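Local coordinates for protein succinyl-CoA ligase (ADP-forming) subunit alpha (PDB 6HXI) that is a two-part coenzyme A-binding protein, joining a region of the succinyl-CoA synthetase family to a helical citrate synthase-like region, at residues E159-A163 with S164-R168; A370-L374 with S375-D379; L538-D541 with G542-I546. One frame throughout, in Å; residues are numbered along the deposited sequence.

Interaction 1 (E159-A163 with S164-R168)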
ATOM      1  N   GLU B 159     -33.670  25.633  25.796  1.00 48.44           N
ATOM      2  CA  GLU B 159     -34.286  26.972  25.768  1.00 50.69           C
ATOM      3  C   GLU B 159     -35.694  26.903  26.373  1.00 51.50           C
ATOM      4  O   GLU B 159     -36.044  27.710  27.232  1.00 51.84           O
ATOM      5  CB  GLU B 159     -34.322  27.533  24.329  1.00 53.15           C
ATOM      6  CG  GLU B 159     -33.017  28.219  23.932  1.00 74.26           C
ATOM      7  CD  GLU B 159     -32.673  28.290  22.453  1.00107.85           C
ATOM      8  OE1 GLU B 159     -31.905  29.204  22.075  1.00106.45           O
ATOM      9  OE2 GLU B 159     -33.134  27.418  21.680  1.00107.03           O
ATOM     10  N   ASN B 160     -36.473  25.897  25.959  1.00 46.99           N
ATOM     11  CA  ASN B 160     -37.811  25.639  26.483  1.00 46.33           C
ATOM     12  C   ASN B 160     -37.752  25.274  27.969  1.00 48.84           C
ATOM     13  O   ASN B 160     -38.578  25.773  28.730  1.00 48.70           O
ATOM     14  CB  ASN B 160     -38.523  24.554  25.667  1.00 44.15           C
ATOM     15  CG  ASN B 160     -39.917  24.277  26.149  1.00 54.89           C
ATOM     16  OD1 ASN B 160     -40.829  25.109  26.070  1.00 48.80           O
ATOM     17  ND2 ASN B 160     -40.088  23.134  26.752  1.00 47.71           N
ATOM     18  N   ILE B 161     -36.762  24.455  28.397  1.00 44.20           N
ATOM     19  CA  ILE B 161     -36.588  24.096  29.815  1.00 43.69           C
ATOM     20  C   ILE B 161     -36.358  25.348  30.655  1.00 49.93           C
ATOM     21  O   ILE B 161     -36.994  25.504  31.706  1.00 50.15           O
ATOM     22  CB  ILE B 161     -35.500  23.001  30.014  1.00 45.08           C
ATOM     23  CG1 ILE B 161     -36.084  21.628  29.723  1.00 44.33           C
ATOM     24  CG2 ILE B 161     -34.835  23.033  31.413  1.00 45.38           C
ATOM     25  CD1 ILE B 161     -35.255  20.914  28.840  1.00 57.32           C
ATOM     26  N   ILE B 162     -35.495  26.263  30.155  1.00 47.67           N
ATOM     27  CA  ILE B 162     -35.180  27.539  30.804  1.00 47.96           C
ATOM     28  C   ILE B 162     -36.410  28.451  30.821  1.00 53.72           C
ATOM     29  O   ILE B 162     -36.797  28.926  31.897  1.00 54.57           O
ATOM     30  CB  ILE B 162     -33.921  28.203  30.179  1.00 50.31           C
ATOM     31  CG1 ILE B 162     -32.655  27.378  30.506  1.00 49.56           C
ATOM     32  CG2 ILE B 162     -33.777  29.636  30.662  1.00 52.51           C
ATOM     33  CD1 ILE B 162     -31.467  27.577  29.547  1.00 60.80           C
ATOM     34  N   ALA B 163     -37.055  28.653  29.650  1.00 51.05           N
ATOM     35  CA  ALA B 163     -38.255  29.514  29.520  1.00 52.47           C
ATOM     36  C   ALA B 163     -39.420  29.061  30.397  1.00 55.28           C
ATOM     37  O   ALA B 163     -40.198  29.896  30.860  1.00 56.58           O
ATOM     38  CB  ALA B 163     -38.702  29.585  28.064  1.00 52.94           C
ATOM     39  N   SER B 164     -39.555  27.744  30.612  1.00 50.39           N
ATOM     40  CA  SER B 164     -40.614  27.190  31.456  1.00 50.14           C
ATOM     41  C   SER B 164     -40.155  26.956  32.905  1.00 53.81           C
ATOM     42  O   SER B 164     -40.921  26.413  33.703  1.00 52.77           O
ATOM     43  CB  SER B 164     -41.202  25.930  30.830  1.00 50.28           C
ATOM     44  OG  SER B 164     -42.039  26.286  29.741  1.00 53.83           O
ATOM     45  N   LYS B 165     -38.914  27.395  33.248  1.00 49.98           N
ATOM     46  CA  LYS B 165     -38.329  27.288  34.589  1.00 50.42           C
ATOM     47  C   LYS B 165     -38.413  25.856  35.174  1.00 52.40           C
ATOM     48  O   LYS B 165     -38.738  25.660  36.348  1.00 53.88           O
ATOM     49  CB  LYS B 165     -38.937  28.345  35.550  1.00 55.18           C
ATOM     50  CG  LYS B 165     -38.726  29.802  35.135  1.00 65.65           C
ATOM     51  CD  LYS B 165     -39.220  30.786  36.208  1.00 73.75           C
ATOM     52  CE  LYS B 165     -40.672  31.168  36.034  1.00 92.68           C
ATOM     53  NZ  LYS B 165     -41.166  32.024  37.150  1.00108.72           N
ATOM     54  N   LEU B 166     -38.114  24.871  34.341  1.00 46.21           N
ATOM     55  CA  LEU B 166     -38.154  23.453  34.684  1.00 44.28           C
ATOM     56  C   LEU B 166     -36.895  22.923  35.378  1.00 47.94           C
ATOM     57  O   LEU B 166     -36.874  21.765  35.780  1.00 47.68           O
ATOM     58  CB  LEU B 166     -38.494  22.613  33.430  1.00 41.85           C
ATOM     59  CG  LEU B 166     -39.906  22.854  32.840  1.00 44.38           C
ATOM     60  CD1 LEU B 166     -40.027  22.249  31.469  1.00 42.91           C
ATOM     61  CD2 LEU B 166     -41.017  22.338  33.784  1.00 43.89           C
ATOM     62  N   TYR B 167     -35.868  23.765  35.542  1.00 45.98           N
ATOM     63  CA  TYR B 167     -34.611  23.435  36.230  1.00 46.21           C
ATOM     64  C   TYR B 167     -34.764  23.518  37.778  1.00 54.24           C
ATOM     65  O   TYR B 167     -33.842  23.115  38.497  1.00 55.78           O
ATOM     66  CB  TYR B 167     -33.447  24.332  35.727  1.00 46.48           C
ATOM     67  CG  TYR B 167     -33.803  25.803  35.699  1.00 46.98           C
ATOM     68  CD1 TYR B 167     -33.678  26.592  36.841  1.00 50.44           C
ATOM     69  CD2 TYR B 167     -34.315  26.394  34.551  1.00 45.93           C
ATOM     70  CE1 TYR B 167     -34.053  27.935  36.835  1.00 51.64           C
ATOM     71  CE2 TYR B 167     -34.685  27.734  34.533  1.00 47.80           C
ATOM     72  CZ  TYR B 167     -34.562  28.500  35.678  1.00 55.88           C
ATOM     73  OH  TYR B 167     -34.895  29.828  35.654  1.00 59.31           O
ATOM     74  N   ARG B 168     -35.932  24.017  38.269  1.00 50.45           N
ATOM     75  CA  ARG B 168     -36.328  24.136  39.680  1.00 51.96           C
ATOM     76  C   ARG B 168     -37.770  23.636  39.904  1.00 57.46           C
ATOM     77  O   ARG B 168     -38.669  24.006  39.128  1.00 56.39           O
ATOM     78  CB  ARG B 168     -36.242  25.608  40.177  1.00 52.53           C
ATOM     79  CG  ARG B 168     -36.835  26.625  39.192  1.00 54.15           C
ATOM     80  CD  ARG B 168     -37.583  27.661  39.930  1.00 52.37           C
ATOM     81  NE  ARG B 168     -38.700  28.225  39.184  1.00 66.71           N
ATOM     82  CZ  ARG B 168     -39.902  27.665  39.102  1.00 88.47           C
ATOM     83  NH1 ARG B 168     -40.123  26.472  39.637  1.00 72.26           N
ATOM     84  NH2 ARG B 168     -40.872  28.263  38.426  1.00 89.09           N
TER
HETATM   85  O   HOH W   1     -43.021  24.415  27.761  1.00 54.54           O
HETATM   86  O   HOH W   2     -36.289  31.676  33.129  1.00 69.17           O
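K165, with a positive phi of 51°, reverses the chain so that the N-H groups of K165 and L166 turn back to carbonyls of the last helical turn, those of I162 and I161. L166 N points almost straight at I161 O (2.9 Å, 170° at the hydrogen), while K165 N reaches I162 O at 2.9 Å from above the carbonyl plane. This is a Schellman motif, with K165 as its C-prime residue, and it ends helix 158-163; S164 N still makes a helical bond to N160 O. Across the turn, the CG2 methyl of I161 meets CB of L166 at 4.2 Å, the two side chains crossing at about a right angle. With chi1 at 49°, the Y167 ring swings back over the helix end and sets its CE2 edge 3.6 Å from I162 O, near the ring plane. A water donates to that same carbonyl and has a weak bond to Y167 OH. A second water joins N160 OD1 to S164 OG, each at 2.9 Å. N160 ND2 is held by A155 O and N183 OD1, and the ammonium of K165 pairs with E330, which also takes R168 NE. The side chains of S164 and L166 touch helix 179-192.

Interaction 2 (A370-L374 with S375-D379)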
ATOM      1  N   ALA B 370     -18.220  15.515 -12.607  1.00 31.04           N
ATOM      2  CA  ALA B 370     -17.790  16.753 -13.287  1.00 31.57           C
ATOM      3  C   ALA B 370     -19.000  17.589 -13.679  1.00 33.02           C
ATOM      4  O   ALA B 370     -19.074  18.096 -14.781  1.00 32.58           O
ATOM      5  CB  ALA B 370     -16.903  16.443 -14.516  1.00 31.33           C
ATOM      6  N   GLY B 371     -19.978  17.637 -12.792  1.00 29.02           N
ATOM      7  CA  GLY B 371     -21.198  18.409 -13.005  1.00 27.86           C
ATOM      8  C   GLY B 371     -22.277  17.722 -13.816  1.00 32.57           C
ATOM      9  O   GLY B 371     -23.358  18.265 -13.945  1.00 34.28           O
ATOM     10  N   LYS B 372     -22.039  16.517 -14.318  1.00 30.75           N
ATOM     11  CA  LYS B 372     -23.032  15.785 -15.135  1.00 30.84           C
ATOM     12  C   LYS B 372     -23.706  14.708 -14.228  1.00 35.42           C
ATOM     13  O   LYS B 372     -23.010  13.969 -13.524  1.00 31.89           O
ATOM     14  CB  LYS B 372     -22.274  15.136 -16.330  1.00 31.50           C
ATOM     15  CG  LYS B 372     -23.117  14.669 -17.463  1.00 58.58           C
ATOM     16  CD  LYS B 372     -22.319  14.639 -18.756  1.00 61.68           C
ATOM     17  CE  LYS B 372     -23.185  14.178 -19.911  1.00 77.81           C
ATOM     18  NZ  LYS B 372     -24.229  15.179 -20.279  1.00 84.48           N
ATOM     19  N   LYS B 373     -25.046  14.660 -14.205  1.00 33.04           N
ATOM     20  CA  LYS B 373     -25.768  13.644 -13.403  1.00 32.71           C
ATOM     21  C   LYS B 373     -25.359  12.209 -13.839  1.00 32.50           C
ATOM     22  O   LYS B 373     -25.263  11.933 -15.038  1.00 31.34           O
ATOM     23  CB  LYS B 373     -27.285  13.794 -13.578  1.00 35.88           C
ATOM     24  CG  LYS B 373     -27.910  15.070 -13.008  1.00 32.22           C
ATOM     25  CD  LYS B 373     -29.257  15.296 -13.714  1.00 45.72           C
ATOM     26  CE  LYS B 373     -30.117  16.303 -12.977  1.00 75.22           C
ATOM     27  NZ  LYS B 373     -30.544  15.825 -11.619  1.00 89.44           N
ATOM     28  N   LEU B 374     -25.170  11.310 -12.886  1.00 29.60           N
ATOM     29  CA  LEU B 374     -24.796   9.926 -13.180  1.00 31.79           C
ATOM     30  C   LEU B 374     -25.784   9.247 -14.142  1.00 35.46           C
ATOM     31  O   LEU B 374     -25.336   8.552 -15.058  1.00 34.13           O
ATOM     32  CB  LEU B 374     -24.566   9.107 -11.896  1.00 32.74           C
ATOM     33  CG  LEU B 374     -24.206   7.601 -12.003  1.00 37.63           C
ATOM     34  CD1 LEU B 374     -22.958   7.333 -12.893  1.00 35.98           C
ATOM     35  CD2 LEU B 374     -24.000   7.015 -10.642  1.00 35.34           C
ATOM     36  N   SER B 375     -27.098   9.490 -13.979  1.00 33.59           N
ATOM     37  CA  SER B 375     -28.135   8.914 -14.848  1.00 34.10           C
ATOM     38  C   SER B 375     -27.951   9.376 -16.269  1.00 37.61           C
ATOM     39  O   SER B 375     -28.140   8.564 -17.156  1.00 41.44           O
ATOM     40  CB  SER B 375     -29.544   9.235 -14.345  1.00 38.15           C
ATOM     41  OG  SER B 375     -29.795  10.634 -14.315  1.00 47.00           O
ATOM     42  N   ASP B 376     -27.499  10.637 -16.500  1.00 31.50           N
ATOM     43  CA  ASP B 376     -27.176  11.145 -17.831  1.00 31.55           C
ATOM     44  C   ASP B 376     -25.913  10.490 -18.419  1.00 36.50           C
ATOM     45  O   ASP B 376     -25.873  10.225 -19.611  1.00 38.08           O
ATOM     46  CB  ASP B 376     -27.066  12.676 -17.825  1.00 32.96           C
ATOM     47  CG  ASP B 376     -28.387  13.407 -17.642  1.00 52.26           C
ATOM     48  OD1 ASP B 376     -29.471  12.759 -17.785  1.00 52.37           O
ATOM     49  OD2 ASP B 376     -28.353  14.622 -17.375  1.00 67.47           O
ATOM     50  N   VAL B 377     -24.895  10.195 -17.585  1.00 32.99           N
ATOM     51  CA  VAL B 377     -23.655   9.531 -18.005  1.00 30.84           C
ATOM     52  C   VAL B 377     -23.981   8.128 -18.565  1.00 35.17           C
ATOM     53  O   VAL B 377     -23.545   7.755 -19.674  1.00 36.28           O
ATOM     54  CB  VAL B 377     -22.665   9.469 -16.818  1.00 33.84           C
ATOM     55  CG1 VAL B 377     -21.436   8.647 -17.173  1.00 32.67           C
ATOM     56  CG2 VAL B 377     -22.255  10.871 -16.367  1.00 33.72           C
ATOM     57  N   LEU B 378     -24.842   7.404 -17.832  1.00 30.06           N
ATOM     58  CA  LEU B 378     -25.250   6.042 -18.185  1.00 30.25           C
ATOM     59  C   LEU B 378     -26.311   5.982 -19.243  1.00 35.82           C
ATOM     60  O   LEU B 378     -26.202   5.138 -20.139  1.00 35.56           O
ATOM     61  CB  LEU B 378     -25.673   5.291 -16.930  1.00 30.68           C
ATOM     62  CG  LEU B 378     -24.603   5.188 -15.845  1.00 33.47           C
ATOM     63  CD1 LEU B 378     -25.234   4.805 -14.557  1.00 34.24           C
ATOM     64  CD2 LEU B 378     -23.598   4.193 -16.241  1.00 33.58           C
ATOM     65  N   ASP B 379     -27.298   6.935 -19.227  1.00 33.74           N
ATOM     66  CA  ASP B 379     -28.289   6.939 -20.308  1.00 35.57           C
ATOM     67  C   ASP B 379     -27.629   7.251 -21.638  1.00 40.35           C
ATOM     68  O   ASP B 379     -28.086   6.732 -22.650  1.00 42.59           O
ATOM     69  CB  ASP B 379     -29.446   7.927 -20.045  1.00 38.30           C
ATOM     70  CG  ASP B 379     -30.394   7.560 -18.927  1.00 57.74           C
ATOM     71  OD1 ASP B 379     -30.309   6.408 -18.421  1.00 59.12           O
ATOM     72  OD2 ASP B 379     -31.203   8.444 -18.515  1.00 70.78           O
TER
HETATM   73  O   HOH W   3     -26.339  16.159 -16.379  1.00 45.46           O
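L374 and L378, one helical turn apart, meet at an oblique angle with their CD1 methyls 3.8 Å apart. A chi1 of 178° turns L374 CG away from the backbone N and, with chi2 at 55°, brings CD1 against L378. K372 slants across V377 in a similar way, its CG touching CG2 of V377 at 4.0 Å. K373 and D376 lie side by side and point the same way, but their contact is between CD of the lysine and OD2 of the carboxylate, 3.8 Å apart; the ammonium stays well beyond salt-bridge range. D376 reaches the backbone through water instead, its OD2 accepting from a water at 2.7 Å that in turn accepts from K373 N. K373 occupies the N-cap position, and its carbonyl takes V377 N in plane at 3.1 Å, with a weak bond from D376 N. L378 N bonds to L374 O at 3.0 Å. E366 OE2 accepts from S375 N in this first turn. The contact thus joins strand 372-373, outermost within this chain in a small antiparallel sheet, to helix 374-379, with V377 against helix 383-393 and L374, S375 and L378 against a second copy of the protein.

Interaction 3 (L538-D541 with G542-I546)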
ATOM      1  N   LEU B 538       8.830   0.795 -31.953  1.00 34.12           N
ATOM      2  CA  LEU B 538       8.035   1.591 -31.040  1.00 34.73           C
ATOM      3  C   LEU B 538       7.263   0.540 -30.233  1.00 42.73           C
ATOM      4  O   LEU B 538       6.535  -0.267 -30.814  1.00 44.46           O
ATOM      5  CB  LEU B 538       7.101   2.474 -31.872  1.00 36.08           C
ATOM      6  CG  LEU B 538       6.468   3.676 -31.213  1.00 43.11           C
ATOM      7  CD1 LEU B 538       7.527   4.635 -30.587  1.00 42.12           C
ATOM      8  CD2 LEU B 538       5.572   4.394 -32.213  1.00 48.97           C
ATOM      9  N   ASN B 539       7.566   0.437 -28.936  1.00 39.75           N
ATOM     10  CA  ASN B 539       6.935  -0.535 -28.061  1.00 40.15           C
ATOM     11  C   ASN B 539       5.537  -0.025 -27.560  1.00 46.86           C
ATOM     12  O   ASN B 539       5.125   1.084 -27.916  1.00 46.19           O
ATOM     13  CB  ASN B 539       7.894  -0.938 -26.919  1.00 36.71           C
ATOM     14  CG  ASN B 539       8.200   0.135 -25.899  1.00 42.67           C
ATOM     15  OD1 ASN B 539       7.350   0.916 -25.495  1.00 47.60           O
ATOM     16  ND2 ASN B 539       9.416   0.151 -25.401  1.00 41.27           N
ATOM     17  N   VAL B 540       4.821  -0.853 -26.766  1.00 44.34           N
ATOM     18  CA  VAL B 540       3.469  -0.572 -26.245  1.00 44.66           C
ATOM     19  C   VAL B 540       3.447   0.694 -25.399  1.00 45.67           C
ATOM     20  O   VAL B 540       2.540   1.507 -25.586  1.00 44.71           O
ATOM     21  CB  VAL B 540       2.804  -1.789 -25.507  1.00 49.03           C
ATOM     22  CG1 VAL B 540       1.330  -1.536 -25.236  1.00 48.11           C
ATOM     23  CG2 VAL B 540       2.924  -3.042 -26.350  1.00 50.00           C
ATOM     24  N   ASP B 541       4.423   0.850 -24.473  1.00 40.06           N
ATOM     25  CA  ASP B 541       4.520   2.010 -23.603  1.00 39.49           C
ATOM     26  C   ASP B 541       4.723   3.305 -24.376  1.00 40.15           C
ATOM     27  O   ASP B 541       4.073   4.294 -24.059  1.00 39.44           O
ATOM     28  CB  ASP B 541       5.588   1.819 -22.510  1.00 42.56           C
ATOM     29  CG  ASP B 541       5.175   0.806 -21.450  1.00 66.40           C
ATOM     30  OD1 ASP B 541       4.329  -0.064 -21.756  1.00 71.10           O
ATOM     31  OD2 ASP B 541       5.707   0.875 -20.322  1.00 76.32           O
ATOM     32  N   GLY B 542       5.561   3.265 -25.405  1.00 34.92           N
ATOM     33  CA  GLY B 542       5.802   4.404 -26.282  1.00 34.79           C
ATOM     34  C   GLY B 542       4.559   4.805 -27.021  1.00 40.06           C
ATOM     35  O   GLY B 542       4.192   5.984 -27.043  1.00 40.09           O
ATOM     36  N   CYS B 543       3.893   3.804 -27.587  0.70 38.87           N
ATOM     37  CA  CYS B 543       2.666   3.926 -28.340  0.70 40.58           C
ATOM     38  C   CYS B 543       1.551   4.621 -27.526  0.70 41.59           C
ATOM     39  O   CYS B 543       0.899   5.509 -28.052  0.70 42.12           O
ATOM     40  CB  CYS B 543       2.227   2.551 -28.823  0.70 42.82           C
ATOM     41  SG  CYS B 543       1.064   2.602 -30.196  0.70 48.64           S
ATOM     42  N   ILE B 544       1.374   4.248 -26.243  1.00 34.91           N
ATOM     43  CA  ILE B 544       0.343   4.814 -25.367  1.00 32.77           C
ATOM     44  C   ILE B 544       0.638   6.283 -25.054  1.00 37.37           C
ATOM     45  O   ILE B 544      -0.252   7.104 -25.237  1.00 36.70           O
ATOM     46  CB  ILE B 544       0.100   3.947 -24.098  1.00 34.37           C
ATOM     47  CG1 ILE B 544      -0.491   2.564 -24.481  1.00 36.20           C
ATOM     48  CG2 ILE B 544      -0.772   4.657 -23.034  1.00 30.30           C
ATOM     49  CD1 ILE B 544      -0.204   1.513 -23.417  1.00 47.60           C
ATOM     50  N   GLY B 545       1.861   6.587 -24.595  1.00 31.81           N
ATOM     51  CA  GLY B 545       2.263   7.949 -24.273  1.00 31.77           C
ATOM     52  C   GLY B 545       2.120   8.916 -25.443  1.00 34.82           C
ATOM     53  O   GLY B 545       1.524   9.983 -25.304  1.00 33.91           O
ATOM     54  N   ILE B 546       2.615   8.518 -26.618  1.00 30.50           N
ATOM     55  CA  ILE B 546       2.578   9.332 -27.816  1.00 31.35           C
ATOM     56  C   ILE B 546       1.141   9.513 -28.310  1.00 34.77           C
ATOM     57  O   ILE B 546       0.743  10.642 -28.617  1.00 33.79           O
ATOM     58  CB  ILE B 546       3.526   8.722 -28.896  1.00 34.81           C
ATOM     59  CG1 ILE B 546       4.999   8.925 -28.506  1.00 32.97           C
ATOM     60  CG2 ILE B 546       3.201   9.239 -30.319  1.00 35.69           C
ATOM     61  CD1 ILE B 546       5.971   7.774 -29.001  1.00 37.96           C
TER
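Helix 540-555 starts with regular i to i+4 bonds, the first accepted by the carbonyl of the N-cap residue N539 (C543 N to N539 O, 3.0 Å), then I544 N to V540 O at 3.1 Å and a nearly straight one from G545 N to D541 O (176° at the hydrogen). The N539 chi1 of 68° tucks CG between the backbone N and the carbonyl carbon and brings OD1 round to accept from G542 N at 3.0 Å, the donor tilted 20° from the amide carbonyl plane. The other end of this amide is fixed as well, since ND2 donates to G489 O, so both polar atoms hold its rotation. On one flank L538, just ahead of the cap, sets its CD1 against CD1 of I546, two turns further along, at 3.8 Å, the two side chains crossing at a slant. On another, CG1 of V540 meets CD1 of I544 at 3.9 Å. CD1 of I544 also comes within 3.5 Å of V540 O. An acetate ion, probably from the crystallisation liquor, lies about 4 Å from the D541 side chain, and a bound coenzyme A is about 7 Å from the N539 side chain. Both segments belong to the citrate synthase-like region, and helices surround them: V540 and C543 pack on 500-512, D541, I544 and I546 on 453-466, V540 and I544 on 399-412, and L538 and I546 on 517-530.

From the N terminus, the three contacts come in series, none nesting within or crossing another, and each closes only a short local turn. Interaction 1 ends helix 158-163 and leads towards strand 172-176 of the six-stranded mixed sheet. Interaction 2, whose centre is about 51 Å from that of interaction 1 and across the chain's centre, starts helix 374-379 straight after the small antiparallel sheet. Interaction 3 starts helix 540-555 in the helical citrate synthase-like region; its centre is about 32 Å from that of interaction 2, on the same side, and about 75 Å from that of interaction 1. The contacts thus sit at one helix end and two helix starts.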